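Local coordinates for protein Wss1p (Saccharomyces cerevisiae, PDB 5XBV) that is a zinc-dependent endopeptidase acting selectively on DNA-binding proteins, and takes part in the repair of toxic DNA-protein cross-links, at residues 26-31 / 54-59; 71-76 / 93-98. The protein carries 1 engineered substitution. All coordinates share one frame; numbering follows the deposited sequence.

Contact 1 (26-31 with 54-59) and contact 2 (71-76 with 93-98) lie on opposite sides of the chain's centre, with their own centres 23 Å apart and their nearest atoms about 8 Å apart. They follow one another along the chain, and one sheet relates them: contact 1 reaches an outermost strand, 29-33, contact 2 the ends of the inner strands 66-72 and 89-93. Neither forms the metal site. The bound zinc ion, with H119 and H125 as ligands and H115 probably a third, is about 11 Å from the side chain of F72 in contact 2; on the contact 1 side, the side chain of M59 is about 12 Å from that of H119.

Contact 1 of 2, residues 26-31 / 54-59; sequences NPHIQK and KVSYLM
The side chains of N26 and M59 cross at about a right angle, and ND2 directs an N-H at SD in a weak hydrogen bond (3.7 Å, 155° at the hydrogen). The stronger partner of ND2 is the carbonyl of A52, in helix 41-54. With CG anti to the backbone N (chi1 -172°), the amide of N26 extends toward S56, and its CG comes 3.4 Å from S56 OG. Its other end turns back on its own segment: OD1 accepts from H28 N at 2.8 Å, an Asx turn within the type I beta turn 26-29 that leads into strand 29-33. Replacing N26 by an alanine is likely to leave H28 N and the A52 carbonyl without these partners and to open a gap beside M59 SD. The H28 ring has P27 CG over the centre of one face, while the backbone C of M59 lies over the other, offset toward the rim; H28 CD2 is 3.5 Å from S56 O. M59 bends at chi3 (70°), which brings CE to 3.8 Å from I29 CG1, the two side chains again crossing nearly perpendicularly. M59 also touches L117 of helix 106-118 and V66 of strand 66-72.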
loop_
_atom_site.group_PDB
_atom_site.type_symbol
_atom_site.label_atom_id
_atom_site.label_comp_id
_atom_site.label_asym_id
_atom_site.label_seq_id
_atom_site.Cartn_x
_atom_site.Cartn_y
_atom_site.Cartn_z
ATOM N N ASN A 26 10.623 -3.263 -7.003
ATOM C CA ASN A 26 9.951 -4.340 -6.287
ATOM C C ASN A 26 9.503 -5.434 -7.254
ATOM O O ASN A 26 8.614 -5.203 -8.080
ATOM C CB ASN A 26 8.755 -3.764 -5.527
ATOM C CG ASN A 26 8.100 -4.765 -4.589
ATOM O OD1 ASN A 26 8.189 -5.988 -4.775
ATOM N ND2 ASN A 26 7.449 -4.243 -3.556
ATOM N N PRO A 27 10.088 -6.634 -7.188
ATOM C CA PRO A 27 9.696 -7.694 -8.130
ATOM C C PRO A 27 8.433 -8.436 -7.726
ATOM O O PRO A 27 7.950 -9.268 -8.506
ATOM C CB PRO A 27 10.905 -8.635 -8.108
ATOM C CG PRO A 27 11.393 -8.526 -6.700
ATOM C CD PRO A 27 11.139 -7.083 -6.261
ATOM N N HIS A 28 7.905 -8.177 -6.530
ATOM C CA HIS A 28 6.718 -8.855 -6.025
ATOM C C HIS A 28 5.437 -8.106 -6.345
ATOM O O HIS A 28 4.367 -8.566 -5.954
ATOM C CB HIS A 28 6.815 -9.043 -4.515
ATOM C CG HIS A 28 8.187 -9.410 -4.050
ATOM N ND1 HIS A 28 8.726 -10.661 -4.248
ATOM C CD2 HIS A 28 9.138 -8.683 -3.418
ATOM C CE1 HIS A 28 9.950 -10.694 -3.749
ATOM N NE2 HIS A 28 10.223 -9.507 -3.237
ATOM N N ILE A 29 5.531 -6.952 -7.000
ATOM C CA ILE A 29 4.379 -6.217 -7.498
ATOM C C ILE A 29 4.536 -6.126 -9.008
ATOM O O ILE A 29 5.538 -5.594 -9.498
ATOM C CB ILE A 29 4.263 -4.822 -6.867
ATOM C CG1 ILE A 29 4.042 -4.950 -5.361
ATOM C CG2 ILE A 29 3.093 -4.061 -7.493
ATOM C CD1 ILE A 29 4.203 -3.635 -4.590
ATOM N N GLN A 30 3.562 -6.661 -9.745
ATOM C CA GLN A 30 3.717 -6.750 -11.194
ATOM C C GLN A 30 3.529 -5.395 -11.871
ATOM O O GLN A 30 4.301 -5.027 -12.763
ATOM C CB GLN A 30 2.742 -7.779 -11.764
ATOM C CG GLN A 30 2.730 -7.830 -13.282
ATOM C CD GLN A 30 1.600 -8.685 -13.824
ATOM O OE1 GLN A 30 0.712 -8.194 -14.530
ATOM N NE2 GLN A 30 1.626 -9.973 -13.495
ATOM N N LYS A 31 2.526 -4.624 -11.455
ATOM C CA LYS A 31 2.245 -3.355 -12.115
ATOM C C LYS A 31 1.740 -2.334 -11.103
ATOM O O LYS A 31 0.984 -2.686 -10.196
ATOM C CB LYS A 31 1.220 -3.568 -13.232
ATOM C CG LYS A 31 0.816 -2.300 -13.952
ATOM C CD LYS A 31 -0.330 -2.561 -14.917
ATOM C CE LYS A 31 -1.028 -1.269 -15.276
ATOM N NZ LYS A 31 -0.040 -0.185 -15.518
ATOM N N LYS A 54 9.370 0.781 -0.871
ATOM C CA LYS A 54 9.678 0.662 0.548
ATOM C C LYS A 54 9.289 -0.699 1.120
ATOM O O LYS A 54 9.951 -1.172 2.052
ATOM C CB LYS A 54 8.990 1.770 1.338
ATOM C CG LYS A 54 9.523 3.159 1.027
ATOM C CD LYS A 54 8.686 4.210 1.719
ATOM C CE LYS A 54 9.286 4.565 3.060
ATOM N NZ LYS A 54 10.594 5.266 2.878
ATOM N N VAL A 55 8.239 -1.341 0.591
ATOM C CA VAL A 55 7.751 -2.592 1.184
ATOM C C VAL A 55 8.355 -3.815 0.515
ATOM O O VAL A 55 7.959 -4.945 0.802
ATOM C CB VAL A 55 6.207 -2.687 1.153
ATOM C CG1 VAL A 55 5.604 -1.606 2.008
ATOM C CG2 VAL A 55 5.672 -2.587 -0.270
ATOM N N SER A 56 9.356 -3.615 -0.339
ATOM C CA SER A 56 9.866 -4.718 -1.148
ATOM C C SER A 56 10.436 -5.846 -0.285
ATOM O O SER A 56 10.104 -7.021 -0.486
ATOM C CB SER A 56 10.911 -4.187 -2.129
ATOM O OG SER A 56 11.156 -5.160 -3.122
ATOM N N TYR A 57 11.293 -5.516 0.687
ATOM C CA TYR A 57 11.915 -6.560 1.499
ATOM C C TYR A 57 10.893 -7.268 2.382
ATOM O O TYR A 57 10.995 -8.479 2.609
ATOM C CB TYR A 57 13.031 -5.967 2.361
ATOM C CG TYR A 57 13.919 -7.008 3.004
ATOM C CD1 TYR A 57 14.986 -7.569 2.309
ATOM C CD2 TYR A 57 13.693 -7.430 4.307
ATOM C CE1 TYR A 57 15.802 -8.521 2.899
ATOM C CE2 TYR A 57 14.501 -8.380 4.902
ATOM C CZ TYR A 57 15.552 -8.923 4.199
ATOM O OH TYR A 57 16.348 -9.873 4.803
ATOM N N LEU A 58 9.907 -6.528 2.894
ATOM C CA LEU A 58 8.871 -7.152 3.713
ATOM C C LEU A 58 8.073 -8.166 2.895
ATOM O O LEU A 58 7.736 -9.251 3.386
ATOM C CB LEU A 58 7.948 -6.075 4.294
ATOM C CG LEU A 58 6.899 -6.523 5.310
ATOM C CD1 LEU A 58 7.568 -6.839 6.637
ATOM C CD2 LEU A 58 5.830 -5.435 5.501
ATOM N N MET A 59 7.753 -7.821 1.643
ATOM C CA MET A 59 6.985 -8.735 0.809
ATOM C C MET A 59 7.807 -9.970 0.472
ATOM O O MET A 59 7.273 -11.083 0.431
ATOM C CB MET A 59 6.508 -8.017 -0.461
ATOM C CG MET A 59 5.460 -6.936 -0.200
ATOM S SD MET A 59 4.873 -6.124 -1.712
ATOM C CE MET A 59 3.924 -7.452 -2.442
#

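Contact 2 of 2, residues 71-76 / 93-98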
loop_
_atom_site.group_PDB
_atom_site.type_symbol
_atom_site.label_atom_id
_atom_site.label_comp_id
_atom_site.label_asym_id
_atom_site.label_seq_id
_atom_site.Cartn_x
_atom_site.Cartn_y
_atom_site.Cartn_z
ATOM N N GLU A 71 -3.880 3.450 -7.652
ATOM C CA GLU A 71 -4.570 4.530 -6.960
ATOM C C GLU A 71 -6.076 4.430 -7.181
ATOM O O GLU A 71 -6.522 4.120 -8.293
ATOM C CB GLU A 71 -4.077 5.879 -7.478
ATOM C CG GLU A 71 -4.862 7.054 -6.886
ATOM C CD GLU A 71 -4.439 8.378 -7.466
ATOM O OE1 GLU A 71 -3.860 8.383 -8.594
ATOM O OE2 GLU A 71 -4.685 9.409 -6.791
ATOM N N PHE A 72 -6.868 4.693 -6.126
ATOM C CA PHE A 72 -8.284 4.977 -6.350
ATOM C C PHE A 72 -8.669 6.200 -5.533
ATOM O O PHE A 72 -7.879 6.724 -4.740
ATOM C CB PHE A 72 -9.202 3.729 -6.142
ATOM C CG PHE A 72 -9.446 3.270 -4.692
ATOM C CD1 PHE A 72 -10.466 2.337 -4.437
ATOM C CD2 PHE A 72 -8.655 3.674 -3.627
ATOM C CE1 PHE A 72 -10.733 1.857 -3.139
ATOM C CE2 PHE A 72 -8.914 3.205 -2.317
ATOM C CZ PHE A 72 -9.945 2.300 -2.079
ATOM N N TYR A 73 -9.856 6.736 -5.819
ATOM C CA TYR A 73 -10.318 7.974 -5.185
ATOM C C TYR A 73 -11.832 7.885 -5.015
ATOM O O TYR A 73 -12.591 8.609 -5.664
ATOM C CB TYR A 73 -9.910 9.197 -6.016
ATOM C CG TYR A 73 -10.094 10.527 -5.315
ATOM C CD1 TYR A 73 -9.285 10.893 -4.239
ATOM C CD2 TYR A 73 -11.067 11.418 -5.736
ATOM C CE1 TYR A 73 -9.450 12.119 -3.612
ATOM C CE2 TYR A 73 -11.237 12.633 -5.110
ATOM C CZ TYR A 73 -10.431 12.977 -4.059
ATOM O OH TYR A 73 -10.608 14.203 -3.445
ATOM N N PRO A 74 -12.294 6.994 -4.133
ATOM C CA PRO A 74 -13.737 6.731 -4.043
ATOM C C PRO A 74 -14.520 7.893 -3.464
ATOM O O PRO A 74 -14.017 8.703 -2.679
ATOM C CB PRO A 74 -13.827 5.513 -3.108
ATOM C CG PRO A 74 -12.466 5.071 -2.852
ATOM C CD PRO A 74 -11.532 6.196 -3.167
ATOM N N ARG A 75 -15.793 7.968 -3.852
ATOM C CA ARG A 75 -16.628 9.010 -3.271
ATOM C C ARG A 75 -16.839 8.779 -1.779
ATOM O O ARG A 75 -17.006 9.740 -1.021
ATOM C CB ARG A 75 -17.962 9.086 -4.011
ATOM C CG ARG A 75 -17.783 9.445 -5.480
ATOM C CD ARG A 75 -18.730 10.555 -5.915
ATOM N NE ARG A 75 -18.231 11.256 -7.102
ATOM C CZ ARG A 75 -18.925 11.441 -8.220
ATOM N NH1 ARG A 75 -20.172 11.001 -8.319
ATOM N NH2 ARG A 75 -18.381 12.091 -9.238
ATOM N N ASP A 76 -16.825 7.526 -1.339
ATOM C CA ASP A 76 -16.901 7.206 0.082
ATOM C C ASP A 76 -15.597 7.617 0.745
ATOM O O ASP A 76 -14.561 6.963 0.569
ATOM C CB ASP A 76 -17.170 5.719 0.280
ATOM C CG ASP A 76 -17.348 5.333 1.750
ATOM O OD1 ASP A 76 -17.179 6.191 2.648
ATOM O OD2 ASP A 76 -17.663 4.160 2.008
ATOM N N ARG A 93 -5.864 4.990 -1.550
ATOM C CA ARG A 93 -6.134 6.415 -1.700
ATOM C C ARG A 93 -4.834 7.177 -1.491
ATOM O O ARG A 93 -4.144 6.982 -0.478
ATOM C CB ARG A 93 -7.191 6.877 -0.701
ATOM C CG ARG A 93 -7.477 8.350 -0.813
ATOM C CD ARG A 93 -8.388 8.828 0.294
ATOM N NE ARG A 93 -9.744 8.296 0.219
ATOM C CZ ARG A 93 -10.717 8.796 -0.542
ATOM N NH1 ARG A 93 -10.477 9.832 -1.348
ATOM N NH2 ARG A 93 -11.932 8.247 -0.509
ATOM N N LEU A 94 -4.484 8.024 -2.466
ATOM C CA LEU A 94 -3.286 8.848 -2.369
ATOM C C LEU A 94 -3.596 10.301 -2.062
ATOM O O LEU A 94 -2.697 11.031 -1.634
ATOM C CB LEU A 94 -2.490 8.779 -3.678
ATOM C CG LEU A 94 -2.052 7.407 -4.180
ATOM C CD1 LEU A 94 -1.298 7.526 -5.532
ATOM C CD2 LEU A 94 -1.144 6.761 -3.153
ATOM N N ARG A 95 -4.844 10.722 -2.252
ATOM C CA ARG A 95 -5.248 12.121 -2.239
ATOM C C ARG A 95 -6.299 12.346 -1.165
ATOM O O ARG A 95 -7.190 11.509 -0.976
ATOM C CB ARG A 95 -5.828 12.517 -3.598
ATOM C CG ARG A 95 -4.830 12.358 -4.752
ATOM C CD ARG A 95 -5.517 12.463 -6.107
ATOM N NE ARG A 95 -4.561 12.222 -7.191
ATOM C CZ ARG A 95 -3.843 13.183 -7.766
ATOM N NH1 ARG A 95 -3.978 14.441 -7.357
ATOM N NH2 ARG A 95 -2.994 12.891 -8.745
ATOM N N CYS A 96 -6.194 13.478 -0.467
ATOM C CA CYS A 96 -7.196 13.848 0.525
ATOM C C CYS A 96 -8.587 13.859 -0.092
ATOM O O CYS A 96 -8.787 14.382 -1.190
ATOM C CB CYS A 96 -6.879 15.230 1.098
ATOM S SG CYS A 96 -5.375 15.261 2.062
ATOM N N SER A 97 -9.561 13.295 0.634
ATOM C CA SER A 97 -10.928 13.212 0.115
ATOM C C SER A 97 -11.543 14.585 -0.130
ATOM O O SER A 97 -12.417 14.728 -0.991
ATOM C CB SER A 97 -11.817 12.428 1.079
ATOM O OG SER A 97 -11.827 13.043 2.356
ATOM N N THR A 98 -11.119 15.599 0.614
ATOM C CA THR A 98 -11.705 16.927 0.509
ATOM C C THR A 98 -10.973 17.844 -0.467
ATOM O O THR A 98 -11.471 18.936 -0.763
ATOM C CB THR A 98 -11.740 17.578 1.896
ATOM O OG1 THR A 98 -10.431 17.520 2.485
ATOM C CG2 THR A 98 -12.708 16.823 2.787
HETATM O O HOH W 1 -6.226 9.028 -4.636
HETATM O O HOH W 2 -3.048 10.576 -10.070
HETATM O O HOH W 3 -12.889 11.233 -2.022
#
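F72 and R93 lie closest across the two segments, CA atoms 5.3 Å apart, near the ends of strands 66-72 and 89-93, the parallel inner pair of a mixed sheet ordered 29-33, 66-72, 89-93, 81-84. Here R93 CA-H points at F72 O (3.5 Å, 165° at the hydrogen), and a water bridges F72 O, L94 N and E71 OE2. Side chains carry the rest of the contact. E71 runs out extended, CB and CG against L94 CD1, and crosses R95 at about a right angle; carboxylate and guanidinium are nearly coplanar (16°), and OE2 takes R95 NE on its syn lone pair at 2.8 Å, a salt bridge. A second water joins E71 OE1 to R95 NH2. Y73 reaches across to the 93-98 loop, where its OH donates to C96 O at 2.9 Å, and R93 NH1 lies 3.3 Å from Y73 CD1. Bent at chi3 (-67°), R93 brings its guanidinium between P74 CD and S97 CB on opposite faces, and NH2 donates to P74 O at 3.0 Å; R93 NE makes a hydrogen bond to L79 O. The loop thus packs beside strand 66-72, L94 touching I48 and R95 A44 of helix 41-54, while E71 pairs through its backbone with A33 of strand 29-33.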